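Local coordinates for protein UV damage endonuclease (Sulfolobus acidocaldarius, PDB 3TC3) that probably cuts DNA next to ultraviolet-induced lesions as a manganese-binding endonuclease of DNA excision repair, built on a TIM barrel, at residues M22-V27 with I294-A299; L60-I65 with L75-S80; E271-F276 with I285-K290. All coordinates share one frame; numbering follows the deposited sequence. Where two conformers were deposited one is given.

Contact 1. Residues M22-V27 with I294-A299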
loop_
_atom_site.group_PDB
_atom_site.type_symbol
_atom_site.label_atom_id
_atom_site.label_comp_id
_atom_site.label_asym_id
_atom_site.label_seq_id
_atom_site.Cartn_x
_atom_site.Cartn_y
_atom_site.Cartn_z
ATOM N N MET A 22 -0.456 -4.264 17.746
ATOM C CA MET A 22 0.126 -3.846 16.430
ATOM C C MET A 22 0.328 -5.057 15.525
ATOM O O MET A 22 0.787 -6.123 16.011
ATOM C CB MET A 22 1.426 -3.117 16.640
ATOM C CG MET A 22 1.209 -1.657 17.167
ATOM S SD MET A 22 2.800 -1.011 17.766
ATOM C CE MET A 22 2.734 0.705 17.377
ATOM N N ARG A 23 -0.038 -4.953 14.236
ATOM C CA ARG A 23 0.285 -5.975 13.242
ATOM C C ARG A 23 1.467 -5.476 12.457
ATOM O O ARG A 23 1.570 -4.254 12.301
ATOM C CB ARG A 23 -0.838 -6.249 12.246
ATOM C CG ARG A 23 -2.051 -6.832 12.895
ATOM C CD ARG A 23 -2.997 -6.732 11.680
ATOM N NE ARG A 23 -4.233 -7.379 11.922
ATOM C CZ ARG A 23 -5.411 -6.797 11.939
ATOM N NH1 ARG A 23 -5.570 -5.490 11.772
ATOM N NH2 ARG A 23 -6.459 -7.569 12.177
ATOM N N VAL A 24 2.339 -6.378 12.049
ATOM C CA VAL A 24 3.452 -6.045 11.183
ATOM C C VAL A 24 3.223 -6.556 9.762
ATOM O O VAL A 24 2.684 -7.636 9.587
ATOM C CB VAL A 24 4.696 -6.841 11.747
ATOM C CG1 VAL A 24 5.930 -6.816 10.764
ATOM C CG2 VAL A 24 5.039 -6.396 13.171
ATOM N N GLY A 25 3.588 -5.725 8.758
ATOM C CA GLY A 25 3.608 -6.180 7.361
ATOM C C GLY A 25 4.852 -5.880 6.616
ATOM O O GLY A 25 5.675 -5.122 7.048
ATOM N N TYR A 26 4.917 -6.536 5.435
ATOM C CA TYR A 26 5.970 -6.160 4.444
ATOM C C TYR A 26 5.331 -6.143 3.063
ATOM O O TYR A 26 4.149 -6.498 2.902
ATOM C CB TYR A 26 7.227 -6.978 4.560
ATOM C CG TYR A 26 7.010 -8.430 4.304
ATOM C CD1 TYR A 26 6.442 -9.294 5.315
ATOM C CD2 TYR A 26 7.343 -9.006 3.030
ATOM C CE1 TYR A 26 6.214 -10.667 5.067
ATOM C CE2 TYR A 26 7.086 -10.365 2.798
ATOM C CZ TYR A 26 6.504 -11.158 3.803
ATOM O OH TYR A 26 6.327 -12.515 3.498
ATOM N N VAL A 27 6.152 -5.827 2.051
ATOM C CA VAL A 27 5.569 -5.400 0.736
ATOM C C VAL A 27 5.907 -6.403 -0.371
ATOM O O VAL A 27 7.088 -6.726 -0.613
ATOM C CB VAL A 27 6.201 -4.056 0.367
ATOM C CG1 VAL A 27 5.827 -3.608 -1.106
ATOM C CG2 VAL A 27 5.773 -2.986 1.426
ATOM N N ILE A 294 12.759 -10.143 6.069
ATOM C CA ILE A 294 13.846 -10.244 7.072
ATOM C C ILE A 294 13.643 -9.102 8.137
ATOM O O ILE A 294 13.719 -9.349 9.355
ATOM C CB ILE A 294 15.187 -10.175 6.386
ATOM C CG1 ILE A 294 15.395 -11.386 5.409
ATOM C CG2 ILE A 294 16.358 -10.023 7.503
ATOM C CD1 ILE A 294 15.961 -12.611 5.957
ATOM N N SER A 295 13.289 -7.876 7.695
ATOM C CA SER A 295 12.926 -6.866 8.620
ATOM C C SER A 295 11.614 -7.161 9.335
ATOM O O SER A 295 11.478 -6.762 10.508
ATOM C CB SER A 295 12.869 -5.457 7.966
ATOM O OG SER A 295 14.193 -4.957 7.864
ATOM N N ALA A 296 10.635 -7.803 8.665
ATOM C CA ALA A 296 9.392 -8.115 9.339
ATOM C C ALA A 296 9.650 -9.089 10.485
ATOM O O ALA A 296 9.046 -8.924 11.559
ATOM C CB ALA A 296 8.420 -8.728 8.363
ATOM N N LEU A 297 10.597 -10.007 10.284
ATOM C CA LEU A 297 10.978 -10.907 11.397
ATOM C C LEU A 297 11.605 -10.176 12.539
ATOM O O LEU A 297 11.278 -10.500 13.682
ATOM C CB LEU A 297 11.886 -12.044 10.934
ATOM C CG LEU A 297 11.155 -12.976 9.945
ATOM C CD1 LEU A 297 12.158 -13.937 9.364
ATOM C CD2 LEU A 297 9.977 -13.704 10.604
ATOM N N LYS A 298 12.441 -9.157 12.252
ATOM C CA LYS A 298 13.103 -8.390 13.327
ATOM C C LYS A 298 11.976 -7.638 14.039
ATOM O O LYS A 298 11.939 -7.579 15.296
ATOM C CB LYS A 298 14.090 -7.406 12.708
ATOM C CG LYS A 298 15.393 -7.918 11.959
ATOM C CD LYS A 298 16.100 -6.614 11.281
ATOM C CE LYS A 298 17.517 -6.793 10.845
ATOM N NZ LYS A 298 17.958 -5.369 10.577
ATOM N N ALA A 299 10.997 -7.066 13.286
ATOM C CA ALA A 299 9.984 -6.301 13.990
ATOM C C ALA A 299 9.041 -7.166 14.873
ATOM O O ALA A 299 8.643 -6.727 15.950
ATOM C CB ALA A 299 9.162 -5.491 12.932
#

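Contact 2. Residues L60-I65 with L75-S80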
loop_
_atom_site.group_PDB
_atom_site.type_symbol
_atom_site.label_atom_id
_atom_site.label_comp_id
_atom_site.label_asym_id
_atom_site.label_seq_id
_atom_site.Cartn_x
_atom_site.Cartn_y
_atom_site.Cartn_z
ATOM N N LEU A 60 -0.292 -18.286 -6.765
ATOM C CA LEU A 60 0.257 -19.445 -5.999
ATOM C C LEU A 60 1.251 -19.009 -4.927
ATOM O O LEU A 60 1.197 -19.435 -3.741
ATOM C CB LEU A 60 0.968 -20.430 -6.942
ATOM C CG LEU A 60 1.492 -21.707 -6.209
ATOM C CD1 LEU A 60 1.107 -22.968 -6.968
ATOM C CD2 LEU A 60 3.012 -21.777 -5.729
ATOM N N CYS A 61 2.207 -18.164 -5.346
ATOM C CA CYS A 61 3.248 -17.654 -4.470
ATOM C C CYS A 61 2.632 -16.752 -3.433
ATOM O O CYS A 61 2.992 -16.848 -2.259
ATOM C CB CYS A 61 4.225 -16.922 -5.311
ATOM S SG CYS A 61 5.347 -18.094 -6.218
ATOM N N LEU A 62 1.674 -15.899 -3.844
ATOM C CA LEU A 62 0.953 -15.087 -2.800
ATOM C C LEU A 62 0.312 -15.952 -1.732
ATOM O O LEU A 62 0.444 -15.627 -0.566
ATOM C CB LEU A 62 -0.100 -14.167 -3.490
ATOM C CG LEU A 62 -0.915 -13.276 -2.504
ATOM C CD1 LEU A 62 -0.075 -12.300 -1.597
ATOM C CD2 LEU A 62 -1.943 -12.478 -3.315
ATOM N N LYS A 63 -0.347 -17.082 -2.113
ATOM C CA LYS A 63 -0.948 -17.932 -1.106
ATOM C C LYS A 63 0.139 -18.492 -0.214
ATOM O O LYS A 63 -0.015 -18.476 0.989
ATOM C CB LYS A 63 -1.694 -19.107 -1.775
ATOM C CG LYS A 63 -2.376 -20.027 -0.791
ATOM C CD LYS A 63 -3.574 -19.437 -0.034
ATOM C CE LYS A 63 -4.107 -20.389 1.098
ATOM N NZ LYS A 63 -4.711 -21.701 0.576
ATOM N N ASN A 64 1.241 -18.916 -0.809
ATOM C CA ASN A 64 2.352 -19.455 -0.006
ATOM C C ASN A 64 2.937 -18.408 0.960
ATOM O O ASN A 64 3.217 -18.716 2.116
ATOM C CB ASN A 64 3.415 -20.020 -0.900
ATOM C CG ASN A 64 2.975 -21.325 -1.545
ATOM O OD1 ASN A 64 2.016 -21.983 -1.083
ATOM N ND2 ASN A 64 3.615 -21.669 -2.643
ATOM N N ILE A 65 3.081 -17.166 0.476
ATOM C CA ILE A 65 3.512 -16.120 1.347
ATOM C C ILE A 65 2.585 -15.857 2.517
ATOM O O ILE A 65 3.058 -15.638 3.656
ATOM C CB ILE A 65 3.698 -14.790 0.464
ATOM C CG1 ILE A 65 4.890 -14.901 -0.470
ATOM C CG2 ILE A 65 3.763 -13.514 1.387
ATOM C CD1 ILE A 65 5.049 -13.693 -1.425
ATOM N N LEU A 75 0.804 -10.270 10.161
ATOM C CA LEU A 75 -0.659 -10.298 9.891
ATOM C C LEU A 75 -1.112 -9.123 9.013
ATOM O O LEU A 75 -2.291 -8.892 8.837
ATOM C CB LEU A 75 -1.484 -10.345 11.183
ATOM C CG LEU A 75 -1.342 -11.617 12.060
ATOM C CD1 LEU A 75 -2.370 -11.601 13.106
ATOM C CD2 LEU A 75 -1.332 -12.817 11.260
ATOM N N PHE A 76 -0.135 -8.461 8.375
ATOM C CA PHE A 76 -0.447 -7.337 7.423
ATOM C C PHE A 76 0.429 -7.639 6.169
ATOM O O PHE A 76 1.558 -8.141 6.253
ATOM C CB PHE A 76 -0.012 -6.013 8.180
ATOM C CG PHE A 76 -0.327 -4.690 7.469
ATOM C CD1 PHE A 76 -1.263 -4.581 6.389
ATOM C CD2 PHE A 76 0.289 -3.527 8.014
ATOM C CE1 PHE A 76 -1.520 -3.287 5.864
ATOM C CE2 PHE A 76 0.069 -2.237 7.479
ATOM C CZ PHE A 76 -0.889 -2.120 6.380
ATOM N N PHE A 77 -0.106 -7.328 4.983
ATOM C CA PHE A 77 0.672 -7.527 3.746
ATOM C C PHE A 77 0.231 -6.530 2.706
ATOM O O PHE A 77 -0.949 -6.198 2.624
ATOM C CB PHE A 77 0.450 -8.964 3.211
ATOM C CG PHE A 77 1.456 -9.331 2.162
ATOM C CD1 PHE A 77 2.836 -9.485 2.498
ATOM C CD2 PHE A 77 1.055 -9.526 0.785
ATOM C CE1 PHE A 77 3.763 -9.724 1.436
ATOM C CE2 PHE A 77 2.009 -9.824 -0.220
ATOM C CZ PHE A 77 3.396 -9.961 0.134
ATOM N N ARG A 78 1.187 -6.093 1.900
ATOM C CA ARG A 78 0.913 -5.195 0.744
ATOM C C ARG A 78 1.003 -6.038 -0.514
ATOM O O ARG A 78 2.080 -6.449 -0.919
ATOM C CB ARG A 78 1.778 -3.907 0.666
ATOM C CG ARG A 78 1.221 -2.982 -0.513
ATOM C CD ARG A 78 2.195 -1.742 -0.696
ATOM N NE ARG A 78 2.201 -0.892 0.532
ATOM C CZ ARG A 78 3.221 -0.042 0.737
ATOM N NH1 ARG A 78 4.195 0.076 -0.154
ATOM N NH2 ARG A 78 3.236 0.694 1.778
ATOM N N ILE A 79 -0.149 -6.373 -1.105
ATOM C CA ILE A 79 -0.155 -7.235 -2.332
ATOM C C ILE A 79 0.425 -6.458 -3.513
ATOM O O ILE A 79 0.119 -5.270 -3.723
ATOM C CB ILE A 79 -1.572 -7.667 -2.629
ATOM C CG1 ILE A 79 -2.053 -8.584 -1.515
ATOM C CG2 ILE A 79 -1.643 -8.394 -4.009
ATOM C CD1 ILE A 79 -3.566 -9.056 -1.684
ATOM N N SER A 80 1.285 -7.153 -4.244
ATOM C CA SER A 80 1.929 -6.522 -5.389
ATOM C C SER A 80 0.932 -6.072 -6.481
ATOM O O SER A 80 -0.020 -6.823 -6.803
ATOM C CB SER A 80 2.897 -7.561 -6.048
ATOM O OG SER A 80 3.385 -6.986 -7.277
#

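Contact 3. Residues E271-F276 with I285-K290. With MN (manganese (II) ion), chain C.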
loop_
_atom_site.group_PDB
_atom_site.type_symbol
_atom_site.label_atom_id
_atom_site.label_comp_id
_atom_site.label_asym_id
_atom_site.label_seq_id
_atom_site.Cartn_x
_atom_site.Cartn_y
_atom_site.Cartn_z
ATOM N N GLU A 271 17.168 -0.452 17.056
ATOM C CA GLU A 271 16.988 0.586 18.073
ATOM C C GLU A 271 16.067 1.720 17.564
ATOM O O GLU A 271 15.303 2.297 18.344
ATOM C CB GLU A 271 18.379 1.130 18.512
ATOM C CG GLU A 271 19.542 0.029 18.579
ATOM C CD GLU A 271 19.198 -1.073 19.508
ATOM O OE1 GLU A 271 18.583 -0.708 20.537
ATOM O OE2 GLU A 271 19.493 -2.285 19.234
ATOM N N ASN A 272 16.172 2.086 16.279
ATOM C CA ASN A 272 15.264 3.090 15.690
ATOM C C ASN A 272 13.828 2.575 15.767
ATOM O O ASN A 272 12.908 3.324 16.081
ATOM C CB ASN A 272 15.657 3.446 14.247
ATOM C CG ASN A 272 16.912 4.268 14.182
ATOM O OD1 ASN A 272 17.252 4.971 15.122
ATOM N ND2 ASN A 272 17.598 4.193 13.087
ATOM N N PHE A 273 13.645 1.298 15.431
ATOM C CA PHE A 273 12.292 0.747 15.444
ATOM C C PHE A 273 11.722 0.715 16.841
ATOM O O PHE A 273 10.542 1.067 17.035
ATOM C CB PHE A 273 12.298 -0.666 14.754
ATOM C CG PHE A 273 10.929 -1.257 14.648
ATOM C CD1 PHE A 273 10.005 -0.729 13.753
ATOM C CD2 PHE A 273 10.555 -2.305 15.499
ATOM C CE1 PHE A 273 8.681 -1.292 13.698
ATOM C CE2 PHE A 273 9.280 -2.870 15.426
ATOM C CZ PHE A 273 8.337 -2.370 14.515
ATOM N N ARG A 274 12.570 0.281 17.779
ATOM C CA ARG A 274 12.125 0.310 19.200
ATOM C C ARG A 274 11.737 1.732 19.622
ATOM O O ARG A 274 10.721 1.926 20.325
ATOM C CB ARG A 274 13.233 -0.237 20.103
ATOM C CG ARG A 274 13.346 -1.731 20.019
ATOM C CD ARG A 274 14.614 -2.193 20.771
ATOM N NE ARG A 274 14.687 -3.629 20.817
ATOM C CZ ARG A 274 14.090 -4.370 21.730
ATOM N NH1 ARG A 274 13.327 -3.809 22.671
ATOM N NH2 ARG A 274 14.227 -5.694 21.630
ATOM N N ARG A 275 12.482 2.750 19.235
ATOM C CA ARG A 275 12.136 4.111 19.647
ATOM C C ARG A 275 10.807 4.537 19.048
ATOM O O ARG A 275 9.959 5.198 19.714
ATOM C CB ARG A 275 13.202 5.086 19.227
ATOM C CG ARG A 275 14.159 5.501 20.368
ATOM C CD ARG A 275 15.075 6.644 19.903
ATOM N NE ARG A 275 16.312 6.030 19.449
ATOM C CZ ARG A 275 16.688 5.930 18.188
ATOM N NH1 ARG A 275 15.907 6.442 17.224
ATOM N NH2 ARG A 275 17.839 5.305 17.887
ATOM N N PHE A 276 10.547 4.113 17.808
ATOM C CA PHE A 276 9.286 4.398 17.195
ATOM C C PHE A 276 8.109 3.704 17.895
ATOM O O PHE A 276 7.057 4.322 18.142
ATOM C CB PHE A 276 9.383 3.920 15.711
ATOM C CG PHE A 276 8.177 4.267 14.927
ATOM C CD1 PHE A 276 8.053 5.575 14.402
ATOM C CD2 PHE A 276 7.199 3.337 14.686
ATOM C CE1 PHE A 276 6.991 5.951 13.653
ATOM C CE2 PHE A 276 6.017 3.741 13.887
ATOM C CZ PHE A 276 5.913 5.069 13.465
ATOM N N ILE A 285 1.538 -1.692 11.032
ATOM C CA ILE A 285 2.792 -1.084 10.564
ATOM C C ILE A 285 3.309 -1.811 9.298
ATOM O O ILE A 285 3.631 -3.013 9.360
ATOM C CB ILE A 285 3.869 -1.162 11.616
ATOM C CG1 ILE A 285 3.487 -0.407 12.866
ATOM C CG2 ILE A 285 5.185 -0.525 11.117
ATOM C CD1 ILE A 285 4.501 -0.713 14.081
ATOM N N MET A 286 3.374 -1.085 8.176
ATOM C CA MET A 286 3.921 -1.687 6.940
ATOM C C MET A 286 5.357 -1.303 6.779
ATOM O O MET A 286 5.692 -0.078 6.742
ATOM C CB MET A 286 3.165 -1.096 5.742
ATOM C CG MET A 286 3.629 -1.707 4.363
ATOM S SD MET A 286 3.569 -3.511 4.272
ATOM C CE MET A 286 1.812 -3.774 4.560
ATOM N N LEU A 287 6.276 -2.258 6.819
ATOM C CA LEU A 287 7.716 -1.949 6.655
ATOM C C LEU A 287 8.163 -1.734 5.267
ATOM O O LEU A 287 7.943 -2.615 4.406
ATOM C CB LEU A 287 8.585 -3.080 7.265
ATOM C CG LEU A 287 8.156 -3.440 8.671
ATOM C CD1 LEU A 287 8.974 -4.685 9.138
ATOM C CD2 LEU A 287 8.443 -2.271 9.687
ATOM N N GLU A 288 8.618 -0.548 4.949
ATOM C CA GLU A 288 9.051 -0.273 3.559
ATOM C C GLU A 288 10.573 -0.157 3.550
ATOM O O GLU A 288 11.190 0.951 3.760
ATOM C CB GLU A 288 8.472 1.096 3.132
ATOM C CG GLU A 288 6.963 1.067 3.011
ATOM C CD GLU A 288 6.408 2.322 2.367
ATOM O OE1 GLU A 288 6.893 3.430 2.744
ATOM O OE2 GLU A 288 5.446 2.208 1.613
ATOM N N VAL A 289 11.139 -1.339 3.667
ATOM C CA VAL A 289 12.627 -1.439 3.633
ATOM C C VAL A 289 12.976 -2.556 2.652
ATOM O O VAL A 289 12.206 -3.446 2.327
ATOM C CB VAL A 289 13.182 -1.700 5.030
ATOM C CG1 VAL A 289 13.155 -0.378 5.871
ATOM C CG2 VAL A 289 12.533 -2.917 5.733
ATOM N N LYS A 290 14.238 -2.547 2.216
ATOM C CA LYS A 290 14.497 -3.324 1.043
ATOM C C LYS A 290 14.662 -4.820 1.348
ATOM O O LYS A 290 14.505 -5.612 0.417
ATOM C CB LYS A 290 15.829 -2.871 0.429
ATOM C CG LYS A 290 15.753 -1.359 -0.025
ATOM C CD LYS A 290 14.931 -1.198 -1.228
ATOM C CE LYS A 290 15.116 0.296 -1.665
ATOM N NZ LYS A 290 13.759 0.867 -1.952
HETATM MN MN MN C . 5.431 5.154 2.410
HETATM O O HOH W 1 4.596 4.243 0.365
#

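Contact 1. Residues M22-V27 with I294-A299
Val-24 and Tyr-26 of strand 22-27 meet the small face that helix 293-305 offers through Ala-296 and Ala-299. The tight part centres on CB of Ala-296, which is held between two strand side chains: it comes to 3.7 Å from CD1 of Tyr-26, meeting the ring obliquely, and to 4.0 Å from CG1 of Val-24. CB of Ala-299, one turn further on, is a little looser at 4.1 Å from the same Val-24 CG1, so a single branch touches both alanines. That branch stands anti to the backbone N (chi1 169°), which makes it the one turned to the helix. At 3.8 Å from Val-24 CG1, the carbonyl O of Ala-296 is also in van der Waals contact. Alanine suits both helical places because its side chain ends at CB, and the axes of the two short segments approach to 8.0 Å, running nearly antiparallel at 169°.

Tyrosine serves two ends here: its ring joins the apolar layer, while its OH hydrogen-bonds to Asn-69 and Asn-30. The loose side lies away from the strand, where Ile-294 is exposed; Leu-297 rests on Trp-68, and Lys-298 hydrogen-bonds to Thr-267 and Ile-268. This is the closure of a TIM barrel, in which the last helix packs on the outer face of the first strand.

Contact 2. Residues L60-I65 with L75-S80
In the TIM barrel, helix 48-71 covers the outside of strand 76-78, and this contact is the apolar layer between them. Leu-62 straddles two partners with its two methyls. Its CD1 reaches CE2 of Phe-77 at 3.5 Å, oblique to the ring, while CD2 lies 4.1 Å from CD1 of Ile-79, the two aliphatic chains crossing at about a right angle. A branched leucine fits because it sends one methyl to each neighbour.

One turn later, Ile-65 sets CG2 over a face of the same ring in a CH-pi contact, 4.1 Å from the centroid of Phe-77 and 27° off the ring normal. Its rotation (chi1 -70°) turns CG2, and not CG1, onto that ring. The ring of Phe-77 reaches across the gap between the two backbones, where the CA atoms of Ile-65 and Phe-77 are 9.4 Å apart, and Tyr-26 packs edge-to-face with it.

Shortening Leu-62 to an alanine would probably take the methyls away from CE2 of Phe-77 and from the end of Ile-79, opening a gap there.

Dispersion and CH-pi contacts join the two segments, so their fit depends on complementary shape more than on directional polar bonds.

Contact 3. Residues E271-F276 with I285-K290
Phe-273 extends from helix 270-279 toward strand 283-287, and a branch methyl of Leu-287 and the terminal methyl of Ile-285 meet its ring obliquely. CE1 of the ring lies 4.1 Å from CD2 of Leu-287, and the two side chains cross at about a right angle. CZ is 4.2 Å from CD1 of Ile-285. With CG anti to the backbone N (chi1 -176°), the ring is carried out from the helix far enough to bridge CA atoms that come no nearer than 10.3 Å, the separation of Phe-273 and Leu-287. A flat, long phenylalanine suits this wide spacing, and the strand answers with aliphatic methyls; Tyr-252 and Ala-299 also pack against the ring.

On the solvent-facing part of the helix, Arg-275 grips OD1 of Asn-272 end-on with both terminal nitrogens, NH2 at 2.8 Å and NH1 at 2.9 Å. The two donors reach OD1 from opposite faces of the amide plane, and both bonds are bent, with N-H...O angles near 136°.

Glu-288 OE1 binds the manganese ion at 2.3 Å, while OE2 hydrogen-bonds with the metal-bound water at 2.5 Å and pairs with Arg-78. Glu-195 and Asp-220 also bind the ion, and Asp-251 belongs to the same site. The helix and strand belong to a beta-alpha-beta unit of the TIM barrel, whose metal site lies at the C-terminal ends of the strands.

How the contacts relate
All three contacts are buried packings of helix on barrel strand, and the residues that touch in each are apolar or aromatic. Contacts 1 and 3 lie 8 Å apart between centres, since strands 22-27 and 283-287 are neighbours: Gly-25 N and Ile-285 O probably hydrogen-bond at 2.8 Å. On the other flank, strand 22-27 pairs with strand 76-78 of contact 2. Contact 1 uses alanines on its helix, whereas contacts 2 and 3 depend on phenylalanines, one from the strand and one from the helix. The charged and metal-binding groups of 75-80 and 285-290 meet at the C-terminal mouth of the barrel, where Arg-78 and Glu-288 form a salt bridge near the manganese.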